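Local coordinates for viral structural protein 4 (PDB 6TZ0) that binds GTP and probably serves as a P-loop NTPase partner of the viral RNA-dependent RNA polymerase during transcription, at residues Y13-R21 / E247-G255; G379-W389 / S400-S408. All coordinates share one frame; numbering follows the deposited sequence.

Contact 1. Residues Y13-R21 / E247-G255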
# COMPACT_ATOMS: atom_id res chain seq x y z
N TYR B 13 20.15 -8.37 41.16
CA TYR B 13 21.57 -8.07 41.19
C TYR B 13 22.37 -9.19 41.84
O TYR B 13 23.53 -9.39 41.50
CB TYR B 13 21.82 -6.75 41.91
CG TYR B 13 21.43 -5.54 41.08
CD1 TYR B 13 22.31 -5.00 40.16
CD2 TYR B 13 20.18 -4.97 41.21
CE1 TYR B 13 21.96 -3.91 39.41
CE2 TYR B 13 19.82 -3.87 40.45
CZ TYR B 13 20.72 -3.35 39.56
OH TYR B 13 20.37 -2.26 38.80
N GLU B 14 21.76 -9.94 42.77
CA GLU B 14 22.43 -11.10 43.34
C GLU B 14 22.63 -12.19 42.29
O GLU B 14 23.57 -12.98 42.39
CB GLU B 14 21.64 -11.66 44.52
CG GLU B 14 21.58 -10.77 45.73
CD GLU B 14 20.92 -11.44 46.91
OE1 GLU B 14 20.38 -12.55 46.73
OE2 GLU B 14 20.95 -10.86 48.01
N GLU B 15 21.73 -12.25 41.31
CA GLU B 15 21.87 -13.18 40.20
C GLU B 15 23.14 -12.90 39.39
O GLU B 15 23.82 -13.84 38.95
CB GLU B 15 20.64 -13.09 39.31
CG GLU B 15 20.63 -13.96 38.10
CD GLU B 15 19.38 -13.76 37.27
OE1 GLU B 15 18.53 -12.95 37.68
OE2 GLU B 15 19.26 -14.40 36.20
N TYR B 16 23.48 -11.63 39.20
CA TYR B 16 24.66 -11.23 38.44
C TYR B 16 25.96 -11.40 39.20
O TYR B 16 27.02 -11.11 38.65
CB TYR B 16 24.50 -9.78 37.99
CG TYR B 16 23.54 -9.59 36.85
CD1 TYR B 16 23.38 -10.57 35.90
CD2 TYR B 16 22.73 -8.47 36.78
CE1 TYR B 16 22.49 -10.42 34.86
CE2 TYR B 16 21.83 -8.31 35.74
CZ TYR B 16 21.71 -9.29 34.79
OH TYR B 16 20.82 -9.16 33.75
N GLY B 17 25.91 -11.87 40.44
CA GLY B 17 27.10 -11.95 41.27
C GLY B 17 27.41 -10.70 42.04
O GLY B 17 28.57 -10.47 42.38
N LEU B 18 26.41 -9.87 42.32
CA LEU B 18 26.60 -8.55 42.90
C LEU B 18 25.82 -8.47 44.20
O LEU B 18 24.60 -8.69 44.21
CB LEU B 18 26.13 -7.45 41.94
CG LEU B 18 26.99 -6.92 40.80
CD1 LEU B 18 27.25 -7.93 39.73
CD2 LEU B 18 26.22 -5.79 40.19
N TYR B 19 26.51 -8.17 45.29
CA TYR B 19 25.91 -8.10 46.62
C TYR B 19 26.08 -6.70 47.18
O TYR B 19 27.16 -6.11 47.06
CB TYR B 19 26.58 -9.11 47.54
CG TYR B 19 26.23 -10.53 47.23
CD1 TYR B 19 25.04 -10.85 46.62
CD2 TYR B 19 27.11 -11.56 47.48
CE1 TYR B 19 24.72 -12.15 46.32
CE2 TYR B 19 26.78 -12.86 47.18
CZ TYR B 19 25.58 -13.14 46.60
OH TYR B 19 25.23 -14.43 46.28
N LEU B 20 25.02 -6.17 47.78
CA LEU B 20 25.08 -4.82 48.34
C LEU B 20 26.02 -4.76 49.53
O LEU B 20 26.04 -5.65 50.38
CB LEU B 20 23.69 -4.34 48.76
CG LEU B 20 22.70 -3.91 47.67
CD1 LEU B 20 21.35 -3.62 48.27
CD2 LEU B 20 23.23 -2.69 46.96
N ARG B 21 26.82 -3.71 49.55
CA ARG B 21 27.71 -3.46 50.67
C ARG B 21 26.88 -2.97 51.85
O ARG B 21 25.99 -2.14 51.66
CB ARG B 21 28.75 -2.43 50.23
CG ARG B 21 29.88 -2.18 51.19
CD ARG B 21 30.94 -1.33 50.55
NE ARG B 21 31.61 -2.05 49.48
CZ ARG B 21 32.49 -1.50 48.65
NH1 ARG B 21 32.80 -0.21 48.78
NH2 ARG B 21 33.05 -2.22 47.70
N GLU B 247 31.62 -16.22 58.00
CA GLU B 247 30.90 -14.96 57.96
C GLU B 247 30.79 -14.37 56.56
O GLU B 247 30.22 -13.29 56.41
CB GLU B 247 31.56 -13.93 58.87
CG GLU B 247 31.44 -14.22 60.35
CD GLU B 247 32.04 -13.12 61.20
OE1 GLU B 247 32.64 -12.19 60.62
OE2 GLU B 247 31.91 -13.18 62.44
N TYR B 248 31.32 -15.04 55.55
CA TYR B 248 31.29 -14.44 54.23
C TYR B 248 30.07 -14.95 53.48
O TYR B 248 29.46 -15.95 53.84
CB TYR B 248 32.56 -14.75 53.41
CG TYR B 248 33.87 -14.16 53.91
CD1 TYR B 248 33.95 -13.38 55.06
CD2 TYR B 248 35.03 -14.31 53.18
CE1 TYR B 248 35.14 -12.86 55.48
CE2 TYR B 248 36.22 -13.77 53.60
CZ TYR B 248 36.27 -13.04 54.75
OH TYR B 248 37.44 -12.50 55.19
N VAL B 249 29.71 -14.24 52.42
CA VAL B 249 28.61 -14.62 51.56
C VAL B 249 29.17 -15.14 50.25
O VAL B 249 30.15 -14.61 49.72
CB VAL B 249 27.63 -13.43 51.37
CG1 VAL B 249 28.30 -12.22 50.76
CG2 VAL B 249 26.41 -13.85 50.59
N PHE B 250 28.61 -16.25 49.77
CA PHE B 250 29.12 -16.91 48.58
C PHE B 250 28.20 -16.58 47.41
O PHE B 250 26.98 -16.64 47.55
CB PHE B 250 29.21 -18.44 48.71
CG PHE B 250 30.24 -18.96 49.70
CD1 PHE B 250 30.96 -18.13 50.54
CD2 PHE B 250 30.54 -20.31 49.69
CE1 PHE B 250 31.90 -18.64 51.40
CE2 PHE B 250 31.49 -20.82 50.55
CZ PHE B 250 32.17 -19.98 51.41
N ILE B 251 28.78 -16.25 46.26
CA ILE B 251 27.96 -16.01 45.09
C ILE B 251 27.59 -17.36 44.48
O ILE B 251 28.35 -18.34 44.56
CB ILE B 251 28.67 -15.08 44.08
CG1 ILE B 251 29.88 -15.73 43.44
CG2 ILE B 251 29.17 -13.84 44.77
CD1 ILE B 251 30.45 -14.87 42.36
N ARG B 252 26.40 -17.44 43.90
CA ARG B 252 25.82 -18.71 43.47
C ARG B 252 25.51 -18.66 41.99
O ARG B 252 24.73 -17.82 41.54
CB ARG B 252 24.56 -19.02 44.27
CG ARG B 252 24.84 -19.31 45.73
CD ARG B 252 23.60 -19.82 46.43
NE ARG B 252 22.53 -18.82 46.43
CZ ARG B 252 22.38 -17.88 47.35
NH1 ARG B 252 23.24 -17.79 48.35
NH2 ARG B 252 21.37 -17.02 47.26
N TYR B 253 26.13 -19.57 41.24
CA TYR B 253 25.85 -19.73 39.83
C TYR B 253 25.28 -21.11 39.58
O TYR B 253 25.60 -22.07 40.28
CB TYR B 253 27.09 -19.55 38.99
CG TYR B 253 27.69 -18.17 39.02
CD1 TYR B 253 27.00 -17.09 38.51
CD2 TYR B 253 28.97 -17.97 39.48
CE1 TYR B 253 27.55 -15.83 38.51
CE2 TYR B 253 29.54 -16.73 39.47
CZ TYR B 253 28.82 -15.66 38.99
OH TYR B 253 29.39 -14.41 38.99
N GLU B 254 24.44 -21.22 38.55
CA GLU B 254 23.70 -22.44 38.33
C GLU B 254 24.11 -23.21 37.08
O GLU B 254 23.71 -24.36 36.94
CB GLU B 254 22.20 -22.13 38.25
CG GLU B 254 21.63 -21.47 39.50
CD GLU B 254 21.66 -22.36 40.71
OE1 GLU B 254 21.52 -23.59 40.55
OE2 GLU B 254 21.82 -21.84 41.83
N GLY B 255 24.88 -22.60 36.19
CA GLY B 255 25.33 -23.25 34.98
C GLY B 255 26.79 -23.64 35.03
O GLY B 255 27.41 -23.71 36.10
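Tyr19 meets Val249, Phe250 and Ile251 just beyond the Schellman motif that ends helix 10-15. Gly17 forms the turn of that motif with a positive phi of 87°. Gly17 N bonds back to Glu14 O, and Leu18 N to Tyr13 O. The loop leading to strand 255-261 runs past this turn; the CA atoms of Gly17 and Ile251 are the closest pair across the segments.

The apolar contact is made by CD2 and CE2 of Tyr19. CG lies anti to the carbonyl carbon (chi1 -71°), which turns the ring toward the loop. Tyr19 CD2 is 3.6 Å from Val249 CG1, while Val249 CG2 lies nearer CE2. Tyr19 CE2 is 3.5 Å from Ile251 CG2. Both aliphatic side chains approach the ring obliquely.

One hydrogen bond crosses, from side chain to backbone: Tyr19 OH donates to Phe250 O at 3.1 Å. The hydroxyl stands above the carbonyl plane, 35° out of it. Strand 226-230 backs the loop through backbone bonds of Val249 and Ile251 with Ile228.

Opposite charges lie near each other without forming a salt bridge: Glu14 OE1 is 4.6 Å from Arg252 NH2. At the turn itself, the end of Tyr253 reaches the glycine, its OH 4.1 Å from Gly17 CA.

Contact 2. Residues G379-W389 / S400-S408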
# COMPACT_ATOMS: atom_id res chain seq x y z
N GLY B 379 3.71 -35.08 14.41
CA GLY B 379 4.49 -35.71 13.36
C GLY B 379 5.81 -35.01 13.12
O GLY B 379 5.95 -33.81 13.33
N HIS B 380 6.80 -35.78 12.68
CA HIS B 380 8.15 -35.24 12.49
C HIS B 380 8.75 -35.86 11.23
O HIS B 380 9.19 -37.01 11.25
CB HIS B 380 9.01 -35.50 13.71
CG HIS B 380 10.42 -35.04 13.55
ND1 HIS B 380 11.45 -35.89 13.19
CD2 HIS B 380 10.98 -33.81 13.65
CE1 HIS B 380 12.57 -35.21 13.11
NE2 HIS B 380 12.31 -33.95 13.38
N LEU B 381 8.78 -35.09 10.15
CA LEU B 381 9.49 -35.47 8.94
C LEU B 381 10.94 -35.03 9.03
O LEU B 381 11.23 -33.94 9.53
CB LEU B 381 8.84 -34.85 7.70
CG LEU B 381 7.44 -35.31 7.32
CD1 LEU B 381 6.95 -34.50 6.15
CD2 LEU B 381 7.43 -36.78 6.98
N SER B 382 11.84 -35.87 8.54
CA SER B 382 13.25 -35.52 8.49
C SER B 382 13.52 -34.52 7.38
O SER B 382 12.63 -34.14 6.61
CB SER B 382 14.11 -36.76 8.30
OG SER B 382 15.47 -36.40 8.17
N SER B 383 14.77 -34.08 7.28
CA SER B 383 15.13 -33.13 6.24
C SER B 383 15.41 -33.83 4.92
O SER B 383 15.36 -33.19 3.87
CB SER B 383 16.34 -32.32 6.68
OG SER B 383 16.51 -31.20 5.85
N ASP B 384 15.71 -35.13 4.96
CA ASP B 384 15.89 -35.94 3.76
C ASP B 384 14.64 -36.75 3.44
O ASP B 384 14.74 -37.85 2.90
CB ASP B 384 17.09 -36.87 3.93
CG ASP B 384 18.41 -36.14 3.93
OD1 ASP B 384 18.51 -35.09 3.28
OD2 ASP B 384 19.36 -36.63 4.58
N ALA B 385 13.46 -36.23 3.73
CA ALA B 385 12.24 -37.00 3.52
C ALA B 385 11.86 -37.07 2.05
O ALA B 385 11.59 -38.15 1.52
CB ALA B 385 11.09 -36.41 4.35
N TYR B 386 11.83 -35.91 1.39
CA TYR B 386 11.52 -35.87 -0.04
C TYR B 386 12.59 -36.55 -0.87
O TYR B 386 12.26 -37.17 -1.89
CB TYR B 386 11.36 -34.42 -0.49
CG TYR B 386 11.10 -34.27 -1.96
CD1 TYR B 386 9.90 -34.64 -2.51
CD2 TYR B 386 12.07 -33.74 -2.80
CE1 TYR B 386 9.66 -34.51 -3.86
CE2 TYR B 386 11.84 -33.60 -4.15
CZ TYR B 386 10.63 -33.98 -4.67
OH TYR B 386 10.40 -33.84 -6.02
N GLY B 387 13.85 -36.48 -0.45
CA GLY B 387 14.91 -37.15 -1.19
C GLY B 387 14.81 -38.66 -1.12
O GLY B 387 14.92 -39.35 -2.14
N ARG B 388 14.57 -39.20 0.08
CA ARG B 388 14.41 -40.64 0.22
C ARG B 388 13.09 -41.14 -0.33
O ARG B 388 12.96 -42.32 -0.63
CB ARG B 388 14.55 -41.04 1.69
CG ARG B 388 15.93 -40.79 2.28
CD ARG B 388 16.02 -41.36 3.67
NE ARG B 388 17.29 -41.11 4.34
CZ ARG B 388 17.45 -40.24 5.33
NH1 ARG B 388 16.41 -39.57 5.79
NH2 ARG B 388 18.64 -40.08 5.88
N TRP B 389 12.10 -40.26 -0.48
CA TRP B 389 10.88 -40.62 -1.19
C TRP B 389 11.12 -40.70 -2.69
O TRP B 389 10.74 -41.68 -3.34
CB TRP B 389 9.79 -39.59 -0.89
CG TRP B 389 8.51 -39.84 -1.58
CD1 TRP B 389 7.56 -40.76 -1.26
CD2 TRP B 389 8.04 -39.19 -2.77
NE1 TRP B 389 6.52 -40.70 -2.14
CE2 TRP B 389 6.80 -39.75 -3.09
CE3 TRP B 389 8.56 -38.18 -3.58
CZ2 TRP B 389 6.06 -39.33 -4.18
CZ3 TRP B 389 7.82 -37.77 -4.67
CH2 TRP B 389 6.59 -38.34 -4.96
N SER B 400 2.46 -43.26 -3.75
CA SER B 400 1.74 -43.07 -2.51
C SER B 400 2.26 -41.84 -1.78
O SER B 400 3.43 -41.47 -1.90
CB SER B 400 1.87 -44.30 -1.62
OG SER B 400 1.18 -44.11 -0.40
N PHE B 401 1.37 -41.19 -1.03
CA PHE B 401 1.71 -40.05 -0.20
C PHE B 401 1.25 -40.26 1.24
O PHE B 401 1.03 -39.29 1.96
CB PHE B 401 1.09 -38.76 -0.76
CG PHE B 401 1.67 -38.33 -2.07
CD1 PHE B 401 2.83 -37.57 -2.13
CD2 PHE B 401 1.04 -38.67 -3.26
CE1 PHE B 401 3.35 -37.17 -3.35
CE2 PHE B 401 1.56 -38.27 -4.48
CZ PHE B 401 2.71 -37.52 -4.52
N ALA B 402 1.07 -41.52 1.64
CA ALA B 402 0.61 -41.81 2.99
C ALA B 402 1.70 -41.51 4.00
O ALA B 402 2.89 -41.70 3.72
CB ALA B 402 0.18 -43.27 3.09
N TYR B 403 1.29 -41.03 5.18
CA TYR B 403 2.26 -40.56 6.17
C TYR B 403 3.08 -41.70 6.75
O TYR B 403 4.26 -41.51 7.06
CB TYR B 403 1.54 -39.79 7.28
CG TYR B 403 2.45 -39.42 8.42
CD1 TYR B 403 3.40 -38.42 8.28
CD2 TYR B 403 2.36 -40.07 9.64
CE1 TYR B 403 4.24 -38.08 9.32
CE2 TYR B 403 3.19 -39.75 10.68
CZ TYR B 403 4.13 -38.76 10.52
OH TYR B 403 4.95 -38.44 11.57
N ASP B 404 2.50 -42.88 6.90
CA ASP B 404 3.26 -44.00 7.44
C ASP B 404 4.27 -44.54 6.44
O ASP B 404 5.35 -44.98 6.83
CB ASP B 404 2.32 -45.10 7.93
CG ASP B 404 1.37 -45.60 6.85
OD1 ASP B 404 1.33 -45.02 5.74
OD2 ASP B 404 0.68 -46.61 7.11
N TYR B 405 3.96 -44.47 5.14
CA TYR B 405 4.91 -44.91 4.12
C TYR B 405 6.09 -43.96 4.00
O TYR B 405 7.26 -44.39 3.97
CB TYR B 405 4.19 -45.06 2.78
CG TYR B 405 5.08 -45.38 1.61
CD1 TYR B 405 5.74 -46.59 1.53
CD2 TYR B 405 5.22 -44.49 0.55
CE1 TYR B 405 6.56 -46.90 0.46
CE2 TYR B 405 6.03 -44.79 -0.52
CZ TYR B 405 6.69 -45.99 -0.56
OH TYR B 405 7.49 -46.29 -1.64
N VAL B 406 5.81 -42.65 3.94
CA VAL B 406 6.85 -41.63 3.91
C VAL B 406 7.66 -41.66 5.20
O VAL B 406 8.89 -41.48 5.18
CB VAL B 406 6.21 -40.26 3.65
CG1 VAL B 406 7.23 -39.14 3.71
CG2 VAL B 406 5.51 -40.24 2.31
N LEU B 407 7.01 -41.94 6.32
CA LEU B 407 7.70 -42.04 7.59
C LEU B 407 8.56 -43.30 7.66
O LEU B 407 9.60 -43.30 8.33
CB LEU B 407 6.67 -42.03 8.72
CG LEU B 407 7.16 -41.85 10.14
CD1 LEU B 407 7.78 -40.49 10.28
CD2 LEU B 407 6.01 -42.02 11.11
N SER B 408 8.15 -44.37 6.98
CA SER B 408 8.97 -45.57 6.89
C SER B 408 10.16 -45.37 5.97
O SER B 408 11.17 -46.07 6.10
CB SER B 408 8.13 -46.74 6.40
OG SER B 408 7.71 -46.52 5.06
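Trp389 joins the two segments through its indole N-H, which donates to the backbone carbonyl of Ser400. Trp389 NE1 lies 3.2 Å from Ser400 O. The donor sits almost straight ahead of the oxygen, with a C=O...N angle of 176°. The oxygen is at the indole edge, slightly tilted from the ring plane. CG of Trp389 is anti to the backbone N (chi1 179°), and this carries the ring from helix 385-393 across to residues 400 and 401. Ser400 also forms an ST turn: its OG accepts from Ala402 N at 3.3 Å, just where helix 403-408 begins.

A second polar link is weak. Tyr403 OH accepts from His380 N at 3.4 Å, beside the CA of Gly379. The CB of His380 leaves its CA on the side away from helix 403-408, and its NE2 bonds to Glu488.

Strand 378-381 is an outermost strand of the parallel sheet in what is probably a P-loop NTPase-like core, and its backbone pairs with strand 484-489. Helix 403-408 packs beside it and beside the start of helix 385-393.

The aromatic pair is Trp389 with Phe401. The six-membered ring of Trp389 and the Phe401 ring have centroids 5.2 Å apart and planes 32° apart, an oblique meeting. Trp389 CZ2 comes to 3.6 Å from Phe401 CE1. Helix 468-476 adjoins this group, with Phe471 against Trp389 and Met474 against Phe401.

The remaining contacts are apolar. Val406 touches two partners with its two methyls: CG1 is 4.0 Å from Leu381 CD2, and CG2 is 4.1 Å from Trp389 CD1. Leu381 and Tyr403 pass alongside each other, running opposite ways, with Leu381 CD2 4.2 Å from Tyr403 CE1. Beyond them, Leu407 CD1 rests near the carbonyl oxygen of His380.

How the contacts relate
The two contacts do not touch. Their centres are 51 Å apart, on opposite sides of the centre of the chain, and their nearest atoms are about 27 Å apart. Both segments of contact 1 precede those of contact 2 in the sequence. Contact 1 ties the N-terminal region to the loop before strand 255-261, and its segments are separated by 225 residues. It lies away from the GTP sites. Contact 2 is local, beside the nucleotide-binding region, and its segments are separated by only 10 residues. The side chain of His380 is about 5 Å from that of Thr360 and about 7 Å from that of Lys359, both GTP-binding residues. No GTP is bound to this chain here.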